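Local coordinates for lipoprotein (Streptococcus pneumoniae, PDB 3CX3) that binds zinc and, as a homologue of the solute-binding components of ABC transporters, probably delivers it for uptake into the cell, at residues Thr179-His184 / Lys228-Glu233; Asn256-Asp261 / Glu270-Asn275. One frame throughout, in Å; residues are numbered along the deposited sequence.

Contact 1 (Thr179-His184 / Lys228-Glu233). With ZN (zinc ion), chain E.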
ATOM      1  N   THR A 179       9.902  16.916   8.377  1.00 63.46           N
ATOM      2  CA  THR A 179      10.146  16.467   7.007  1.00 59.87           C
ATOM      3  C   THR A 179      10.887  15.140   6.903  1.00 57.15           C
ATOM      4  O   THR A 179      11.747  14.839   7.736  1.00 56.40           O
ATOM      5  CB  THR A 179      10.963  17.508   6.217  1.00 59.95           C
ATOM      6  OG1 THR A 179      10.818  18.794   6.810  1.00 60.19           O
ATOM      7  CG2 THR A 179      10.479  17.588   4.792  1.00 60.50           C
ATOM      8  N   PHE A 180      10.542  14.358   5.872  1.00 53.67           N
ATOM      9  CA  PHE A 180      11.342  13.188   5.466  1.00 50.51           C
ATOM     10  C   PHE A 180      11.364  12.984   3.953  1.00 48.38           C
ATOM     11  O   PHE A 180      10.491  13.468   3.240  1.00 47.77           O
ATOM     12  CB  PHE A 180      10.943  11.897   6.229  1.00 50.14           C
ATOM     13  CG  PHE A 180       9.505  11.485   6.049  1.00 49.85           C
ATOM     14  CD1 PHE A 180       8.468  12.180   6.695  1.00 49.20           C
ATOM     15  CD2 PHE A 180       9.178  10.397   5.253  1.00 47.92           C
ATOM     16  CE1 PHE A 180       7.127  11.800   6.540  1.00 47.61           C
ATOM     17  CE2 PHE A 180       7.840  10.015   5.086  1.00 48.89           C
ATOM     18  CZ  PHE A 180       6.810  10.725   5.749  1.00 48.03           C
ATOM     19  N   VAL A 181      12.384  12.281   3.470  1.00 46.66           N
ATOM     20  CA  VAL A 181      12.490  11.943   2.034  1.00 44.55           C
ATOM     21  C   VAL A 181      12.641  10.450   1.732  1.00 42.91           C
ATOM     22  O   VAL A 181      13.509   9.744   2.285  1.00 42.17           O
ATOM     23  CB  VAL A 181      13.489  12.859   1.225  1.00 44.34           C
ATOM     24  CG1 VAL A 181      14.430  13.595   2.134  1.00 44.15           C
ATOM     25  CG2 VAL A 181      14.234  12.091   0.154  1.00 44.08           C
ATOM     26  N   THR A 182      11.746  10.002   0.844  1.00 40.75           N
ATOM     27  CA  THR A 182      11.510   8.590   0.566  1.00 38.39           C
ATOM     28  C   THR A 182      11.772   8.321  -0.893  1.00 38.33           C
ATOM     29  O   THR A 182      11.807   9.254  -1.708  1.00 38.99           O
ATOM     30  CB  THR A 182      10.043   8.175   0.845  1.00 38.10           C
ATOM     31  OG1 THR A 182       9.194   8.736  -0.161  1.00 36.29           O
ATOM     32  CG2 THR A 182       9.578   8.609   2.215  1.00 34.20           C
ATOM     33  N   GLN A 183      11.915   7.042  -1.227  1.00 37.35           N
ATOM     34  CA  GLN A 183      12.352   6.646  -2.552  1.00 36.58           C
ATOM     35  C   GLN A 183      11.360   6.962  -3.673  1.00 35.23           C
ATOM     36  O   GLN A 183      11.766   7.486  -4.722  1.00 35.61           O
ATOM     37  CB  GLN A 183      12.759   5.183  -2.575  1.00 36.96           C
ATOM     38  CG  GLN A 183      13.433   4.848  -3.860  1.00 38.87           C
ATOM     39  CD  GLN A 183      13.944   3.438  -3.896  1.00 41.02           C
ATOM     40  OE1 GLN A 183      14.935   3.095  -3.237  1.00 40.76           O
ATOM     41  NE2 GLN A 183      13.283   2.609  -4.688  1.00 41.11           N
ATOM     42  N   HIS A 184      10.081   6.627  -3.476  1.00 33.13           N
ATOM     43  CA  HIS A 184       9.021   7.264  -4.271  1.00 30.69           C
ATOM     44  C   HIS A 184       7.919   7.872  -3.420  1.00 30.63           C
ATOM     45  O   HIS A 184       7.940   7.739  -2.207  1.00 29.51           O
ATOM     46  CB  HIS A 184       8.500   6.358  -5.372  1.00 29.42           C
ATOM     47  CG  HIS A 184       7.505   5.331  -4.934  1.00 27.49           C
ATOM     48  ND1 HIS A 184       7.867   4.165  -4.281  1.00 23.89           N
ATOM     49  CD2 HIS A 184       6.167   5.252  -5.140  1.00 23.65           C
ATOM     50  CE1 HIS A 184       6.785   3.435  -4.074  1.00 25.70           C
ATOM     51  NE2 HIS A 184       5.740   4.073  -4.577  1.00 25.85           N
ATOM     52  N   LYS A 228      18.559  14.048   7.054  1.00 48.30           N
ATOM     53  CA  LYS A 228      19.755  13.325   7.464  1.00 48.13           C
ATOM     54  C   LYS A 228      19.783  11.936   6.861  1.00 48.63           C
ATOM     55  O   LYS A 228      20.847  11.377   6.610  1.00 47.81           O
ATOM     56  CB  LYS A 228      19.776  13.210   8.988  1.00 48.62           C
ATOM     57  CG  LYS A 228      19.918  14.547   9.729  1.00 50.14           C
ATOM     58  CD  LYS A 228      19.812  14.366  11.260  1.00 54.06           C
ATOM     59  CE  LYS A 228      20.528  15.527  12.023  1.00 55.91           C
ATOM     60  NZ  LYS A 228      20.245  15.463  13.522  1.00 56.00           N
ATOM     61  N   THR A 229      18.595  11.390   6.630  1.00 50.74           N
ATOM     62  CA  THR A 229      18.431  10.054   6.100  1.00 54.35           C
ATOM     63  C   THR A 229      17.512  10.149   4.893  1.00 55.16           C
ATOM     64  O   THR A 229      16.441  10.737   4.972  1.00 55.52           O
ATOM     65  CB  THR A 229      17.814   9.110   7.181  1.00 54.67           C
ATOM     66  OG1 THR A 229      18.708   9.001   8.299  1.00 56.10           O
ATOM     67  CG2 THR A 229      17.538   7.730   6.627  1.00 55.51           C
ATOM     68  N   ILE A 230      17.952   9.603   3.767  1.00 55.59           N
ATOM     69  CA  ILE A 230      17.029   9.337   2.683  1.00 55.33           C
ATOM     70  C   ILE A 230      16.543   7.904   2.905  1.00 54.86           C
ATOM     71  O   ILE A 230      17.342   7.012   3.217  1.00 54.69           O
ATOM     72  CB  ILE A 230      17.647   9.587   1.274  1.00 55.64           C
ATOM     73  CG1 ILE A 230      19.050   8.994   1.159  1.00 55.80           C
ATOM     74  CG2 ILE A 230      17.712  11.093   0.969  1.00 55.13           C
ATOM     75  CD1 ILE A 230      19.661   9.138  -0.221  1.00 56.63           C
ATOM     76  N   PHE A 231      15.234   7.701   2.822  1.00 53.89           N
ATOM     77  CA  PHE A 231      14.658   6.382   3.033  1.00 53.54           C
ATOM     78  C   PHE A 231      14.463   5.624   1.709  1.00 54.26           C
ATOM     79  O   PHE A 231      13.558   5.931   0.933  1.00 53.82           O
ATOM     80  CB  PHE A 231      13.324   6.480   3.783  1.00 53.43           C
ATOM     81  CG  PHE A 231      13.449   6.908   5.219  1.00 52.34           C
ATOM     82  CD1 PHE A 231      13.944   6.030   6.188  1.00 52.60           C
ATOM     83  CD2 PHE A 231      13.041   8.185   5.615  1.00 51.85           C
ATOM     84  CE1 PHE A 231      14.040   6.425   7.541  1.00 52.02           C
ATOM     85  CE2 PHE A 231      13.139   8.601   6.962  1.00 51.49           C
ATOM     86  CZ  PHE A 231      13.631   7.711   7.926  1.00 51.92           C
ATOM     87  N   THR A 232      15.320   4.635   1.457  1.00 55.61           N
ATOM     88  CA  THR A 232      15.162   3.777   0.291  1.00 57.31           C
ATOM     89  C   THR A 232      14.311   2.575   0.627  1.00 58.06           C
ATOM     90  O   THR A 232      13.873   2.419   1.759  1.00 57.60           O
ATOM     91  CB  THR A 232      16.510   3.270  -0.259  1.00 57.40           C
ATOM     92  OG1 THR A 232      17.330   2.787   0.813  1.00 58.67           O
ATOM     93  CG2 THR A 232      17.229   4.366  -1.002  1.00 57.76           C
ATOM     94  N   GLU A 233      14.058   1.749  -0.383  1.00 59.96           N
ATOM     95  CA  GLU A 233      13.561   0.394  -0.181  1.00 62.25           C
ATOM     96  C   GLU A 233      14.671  -0.597  -0.526  1.00 63.99           C
ATOM     97  O   GLU A 233      15.791  -0.210  -0.865  1.00 63.97           O
ATOM     98  CB  GLU A 233      12.348   0.116  -1.066  1.00 61.98           C
ATOM     99  CG  GLU A 233      11.278   1.199  -1.081  1.00 62.61           C
ATOM    100  CD  GLU A 233      10.715   1.412  -2.480  1.00 64.16           C
ATOM    101  OE1 GLU A 233      11.160   0.685  -3.399  1.00 66.16           O
ATOM    102  OE2 GLU A 233       9.846   2.297  -2.674  1.00 62.79           O
TER
HETATM  103 ZN    ZN E 314       3.829   3.256  -4.689  1.00 36.87          ZN
HETATM  104  O   HOH W   1      14.097  11.244   5.391  1.00 38.34           O
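The two central strands of a four-stranded parallel sheet, 180-182 and 230-232, run side by side here and end at the zinc site. H184 and E233 meet just past the strand ends. H184 ND1 gives its N-H to E233 OE2 at 3.2 Å, in the plane of the imidazole but bent, with 138° at the hydrogen. The carboxylate is met nearly along its C-O axis, and its plane stands almost perpendicular to the ring. This is a His-carboxylate hydrogen bond. Together with the bond from H184 NE2 to the zinc ion (2.1 Å), it holds the ring in its rotation. H44, H120 and E259 complete the metal site. E233 is thus a second-shell residue, and its charge would be expected to make NE2 a somewhat stronger donor to the zinc.

Q183, at the corner just after strand 180-182, points toward the other strand. Its CG is anti to the backbone N (chi1 -170°), and the extended chain carries the amide over to T232 and E233. OE1 accepts the backbone N-H of E233 in a long bond, 3.3 Å from N to OE1; the donor stands well above the amide plane. The same OE1 rests against CB and CG2 of T232.

Further back the strands pair in the parallel manner of the two Rossmann-like lobes of this metal-binding family. F231 N donates to V181 O at 2.7 Å, almost straight. A water accepts from V181 N at 2.8 Å. On one face of the sheet, CG2 of V181 and CG2 of I230 touch at 3.7 Å, the side chains lying side by side. Elsewhere, CB of F180 meets the ring edge of F231 at CE2, 4.0 Å away. Helix 268-281 covers both phenylalanines through L279, while I230 packs on helix 239-245.

Contact 2 (Asn256-Asp261 / Glu270-Asn275). With ZN (zinc ion), chain E.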
ATOM      1  N   ASN A 256       9.619   0.648   4.212  1.00 40.21           N
ATOM      2  CA  ASN A 256       8.715  -0.154   3.356  1.00 39.34           C
ATOM      3  C   ASN A 256       7.325   0.477   3.089  1.00 38.30           C
ATOM      4  O   ASN A 256       6.542   0.723   4.025  1.00 37.46           O
ATOM      5  CB  ASN A 256       8.494  -1.543   3.952  1.00 39.80           C
ATOM      6  CG  ASN A 256       8.535  -2.664   2.916  1.00 42.07           C
ATOM      7  OD1 ASN A 256       9.192  -3.700   3.138  1.00 44.92           O
ATOM      8  ND2 ASN A 256       7.816  -2.496   1.815  1.00 42.77           N
ATOM      9  N   PRO A 257       7.013   0.715   1.805  1.00 37.27           N
ATOM     10  CA  PRO A 257       5.692   1.206   1.431  1.00 36.74           C
ATOM     11  C   PRO A 257       4.696   0.037   1.279  1.00 37.41           C
ATOM     12  O   PRO A 257       3.532   0.257   0.871  1.00 37.29           O
ATOM     13  CB  PRO A 257       5.947   1.896   0.095  1.00 36.34           C
ATOM     14  CG  PRO A 257       7.115   1.214  -0.522  1.00 36.22           C
ATOM     15  CD  PRO A 257       7.900   0.539   0.628  1.00 37.33           C
ATOM     16  N   LEU A 258       5.162  -1.175   1.616  1.00 36.70           N
ATOM     17  CA  LEU A 258       4.384  -2.420   1.600  1.00 37.90           C
ATOM     18  C   LEU A 258       3.818  -2.854   0.249  1.00 39.94           C
ATOM     19  O   LEU A 258       2.870  -3.618   0.172  1.00 39.87           O
ATOM     20  CB  LEU A 258       3.302  -2.422   2.678  1.00 36.82           C
ATOM     21  CG  LEU A 258       3.733  -1.980   4.078  1.00 36.48           C
ATOM     22  CD1 LEU A 258       2.502  -1.690   4.950  1.00 38.60           C
ATOM     23  CD2 LEU A 258       4.666  -2.966   4.774  1.00 31.09           C
ATOM     24  N   GLU A 259       4.440  -2.387  -0.816  1.00 43.40           N
ATOM     25  CA  GLU A 259       4.047  -2.761  -2.158  1.00 46.53           C
ATOM     26  C   GLU A 259       4.497  -4.176  -2.531  1.00 49.59           C
ATOM     27  O   GLU A 259       3.763  -4.911  -3.199  1.00 49.49           O
ATOM     28  CB  GLU A 259       4.567  -1.723  -3.137  1.00 46.08           C
ATOM     29  CG  GLU A 259       3.752  -0.440  -3.146  1.00 44.80           C
ATOM     30  CD  GLU A 259       4.523   0.701  -3.730  1.00 43.07           C
ATOM     31  OE1 GLU A 259       5.335   0.453  -4.641  1.00 42.23           O
ATOM     32  OE2 GLU A 259       4.345   1.841  -3.258  1.00 42.44           O
ATOM     33  N   SER A 260       5.712  -4.537  -2.117  1.00 53.36           N
ATOM     34  CA  SER A 260       6.140  -5.932  -2.061  1.00 56.71           C
ATOM     35  C   SER A 260       5.752  -6.467  -0.691  1.00 59.10           C
ATOM     36  O   SER A 260       5.405  -5.702   0.222  1.00 59.32           O
ATOM     37  CB  SER A 260       7.657  -6.035  -2.216  1.00 56.60           C
ATOM     38  OG  SER A 260       8.097  -5.456  -3.434  1.00 58.23           O
ATOM     39  N   ASP A 261       5.802  -7.781  -0.539  1.00 62.29           N
ATOM     40  CA  ASP A 261       5.654  -8.368   0.780  1.00 65.71           C
ATOM     41  C   ASP A 261       7.011  -8.785   1.312  1.00 67.18           C
ATOM     42  O   ASP A 261       7.812  -9.360   0.574  1.00 66.93           O
ATOM     43  CB  ASP A 261       4.664  -9.529   0.789  1.00 65.90           C
ATOM     44  CG  ASP A 261       4.970 -10.563  -0.249  1.00 67.86           C
ATOM     45  OD1 ASP A 261       5.035 -10.203  -1.449  1.00 69.89           O
ATOM     46  OD2 ASP A 261       5.126 -11.743   0.139  1.00 69.66           O
ATOM     47  N   GLU A 270       1.287  -5.116  11.889  1.00 54.84           N
ATOM     48  CA  GLU A 270       2.609  -5.338  12.455  1.00 54.96           C
ATOM     49  C   GLU A 270       3.734  -4.807  11.554  1.00 53.90           C
ATOM     50  O   GLU A 270       4.699  -4.232  12.066  1.00 54.13           O
ATOM     51  CB  GLU A 270       2.798  -6.817  12.792  1.00 55.83           C
ATOM     52  CG  GLU A 270       1.971  -7.240  14.000  1.00 59.72           C
ATOM     53  CD  GLU A 270       2.096  -8.701  14.372  1.00 65.08           C
ATOM     54  OE1 GLU A 270       1.550  -9.058  15.436  1.00 67.35           O
ATOM     55  OE2 GLU A 270       2.722  -9.494  13.625  1.00 66.51           O
ATOM     56  N   ASN A 271       3.604  -4.984  10.230  1.00 51.94           N
ATOM     57  CA  ASN A 271       4.555  -4.411   9.253  1.00 50.38           C
ATOM     58  C   ASN A 271       4.416  -2.892   9.057  1.00 49.71           C
ATOM     59  O   ASN A 271       5.427  -2.173   8.897  1.00 49.23           O
ATOM     60  CB  ASN A 271       4.426  -5.082   7.878  1.00 50.43           C
ATOM     61  CG  ASN A 271       5.083  -6.447   7.811  1.00 49.46           C
ATOM     62  OD1 ASN A 271       6.305  -6.586   7.931  1.00 48.86           O
ATOM     63  ND2 ASN A 271       4.271  -7.461   7.561  1.00 48.81           N
ATOM     64  N   LEU A 272       3.166  -2.414   9.024  1.00 48.85           N
ATOM     65  CA  LEU A 272       2.902  -0.978   9.009  1.00 48.50           C
ATOM     66  C   LEU A 272       3.574  -0.342  10.222  1.00 49.77           C
ATOM     67  O   LEU A 272       4.393   0.572  10.080  1.00 49.62           O
ATOM     68  CB  LEU A 272       1.393  -0.692   8.976  1.00 47.83           C
ATOM     69  CG  LEU A 272       0.850   0.741   8.864  1.00 45.84           C
ATOM     70  CD1 LEU A 272       1.484   1.576   7.755  1.00 43.40           C
ATOM     71  CD2 LEU A 272      -0.633   0.686   8.665  1.00 45.98           C
ATOM     72  N   GLU A 273       3.257  -0.872  11.404  1.00 51.67           N
ATOM     73  CA  GLU A 273       3.837  -0.392  12.641  1.00 54.25           C
ATOM     74  C   GLU A 273       5.356  -0.417  12.618  1.00 55.21           C
ATOM     75  O   GLU A 273       5.996   0.533  13.103  1.00 56.18           O
ATOM     76  CB  GLU A 273       3.320  -1.192  13.840  1.00 54.58           C
ATOM     77  CG  GLU A 273       4.128  -0.994  15.117  1.00 57.60           C
ATOM     78  CD  GLU A 273       3.307  -1.153  16.394  1.00 61.79           C
ATOM     79  OE1 GLU A 273       3.704  -0.574  17.437  1.00 63.54           O
ATOM     80  OE2 GLU A 273       2.271  -1.844  16.364  1.00 62.61           O
ATOM     81  N   GLU A 274       5.945  -1.490  12.086  1.00 55.75           N
ATOM     82  CA  GLU A 274       7.410  -1.604  12.084  1.00 56.15           C
ATOM     83  C   GLU A 274       8.074  -0.455  11.308  1.00 55.64           C
ATOM     84  O   GLU A 274       9.055   0.126  11.754  1.00 55.49           O
ATOM     85  CB  GLU A 274       7.875  -2.951  11.547  1.00 56.25           C
ATOM     86  CG  GLU A 274       9.364  -2.952  11.243  1.00 59.71           C
ATOM     87  CD  GLU A 274       9.908  -4.311  10.905  1.00 64.04           C
ATOM     88  OE1 GLU A 274      10.904  -4.712  11.554  1.00 65.81           O
ATOM     89  OE2 GLU A 274       9.345  -4.976  10.000  1.00 64.79           O
ATOM     90  N   ASN A 275       7.531  -0.127  10.144  1.00 55.58           N
ATOM     91  CA  ASN A 275       8.039   1.012   9.398  1.00 55.41           C
ATOM     92  C   ASN A 275       7.629   2.322  10.047  1.00 55.54           C
ATOM     93  O   ASN A 275       8.294   3.334   9.871  1.00 56.02           O
ATOM     94  CB  ASN A 275       7.610   0.941   7.937  1.00 55.23           C
ATOM     95  CG  ASN A 275       8.142  -0.295   7.244  1.00 55.11           C
ATOM     96  OD1 ASN A 275       9.346  -0.406   6.976  1.00 54.17           O
ATOM     97  ND2 ASN A 275       7.251  -1.246   6.970  1.00 54.24           N
TER
HETATM   98 ZN    ZN E 314       3.829   3.256  -4.689  1.00 36.87          ZN
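N275 reaches from helix 268-281 across to the loop that follows strand 252-254, and its carboxamide lies against N256. Its CG is anti to its own carbonyl carbon, beside the backbone N (chi1 -61°), which brings CG up to N256. OD1 accepts the backbone N-H of N256 at 3.0 Å. The bond is fairly straight at the hydrogen (162°), but the donor stands high above the amide plane, 75° out of it. The amide therefore presents a flat side to N256, and ND2 comes to 3.3 Å from CB of N256. ND2 also gives a weak hydrogen bond back to N271 O, one turn earlier in the helix.

L258 points at the helix and divides its two methyls. CD2 packs on CB of N271 at 3.8 Å and lies equally close to ND2 of N275. L258 and N275 run alongside one another, pointing opposite ways. CD1 goes to the backbone of L272, 4.1 Å from its CA. The leucine also touches Y18, so it meets residues of both helices 18-28 and 268-281.

E259 follows directly, and its carboxylate goes to the metal instead. Its OE2 binds the zinc ion at 2.1 Å. The carbonyl O of P257, the residue before L258, accepts from W122 NE1.

The chemistry is a single polar tie beside a small apolar patch. One amide bonds the loop backbone and, weakly, its own helix. This is consistent with holding in place the loop that carries the zinc-binding carboxylate, at a point three residues before the ligand.

From the N terminus, contact 1 comes first. It pairs strand 180-182 with strand 230-232 and closes a loop of 43 residues that includes strand 198-200 and helix 213-224. The chain then passes through helix 239-245 and strand 252-254, the sheet's outermost strand beside 230-232. Contact 2 follows and closes a short loop of eight residues between 256-261 and 270-275. The two loops are in series; they neither nest nor cross. Their centres are about 15 Å apart, yet they meet at the zinc ion, where H184 and E259 are fellow ligands. P257 also packs on E233. Together they tie the parallel sheet, the metal site and helix 268-281.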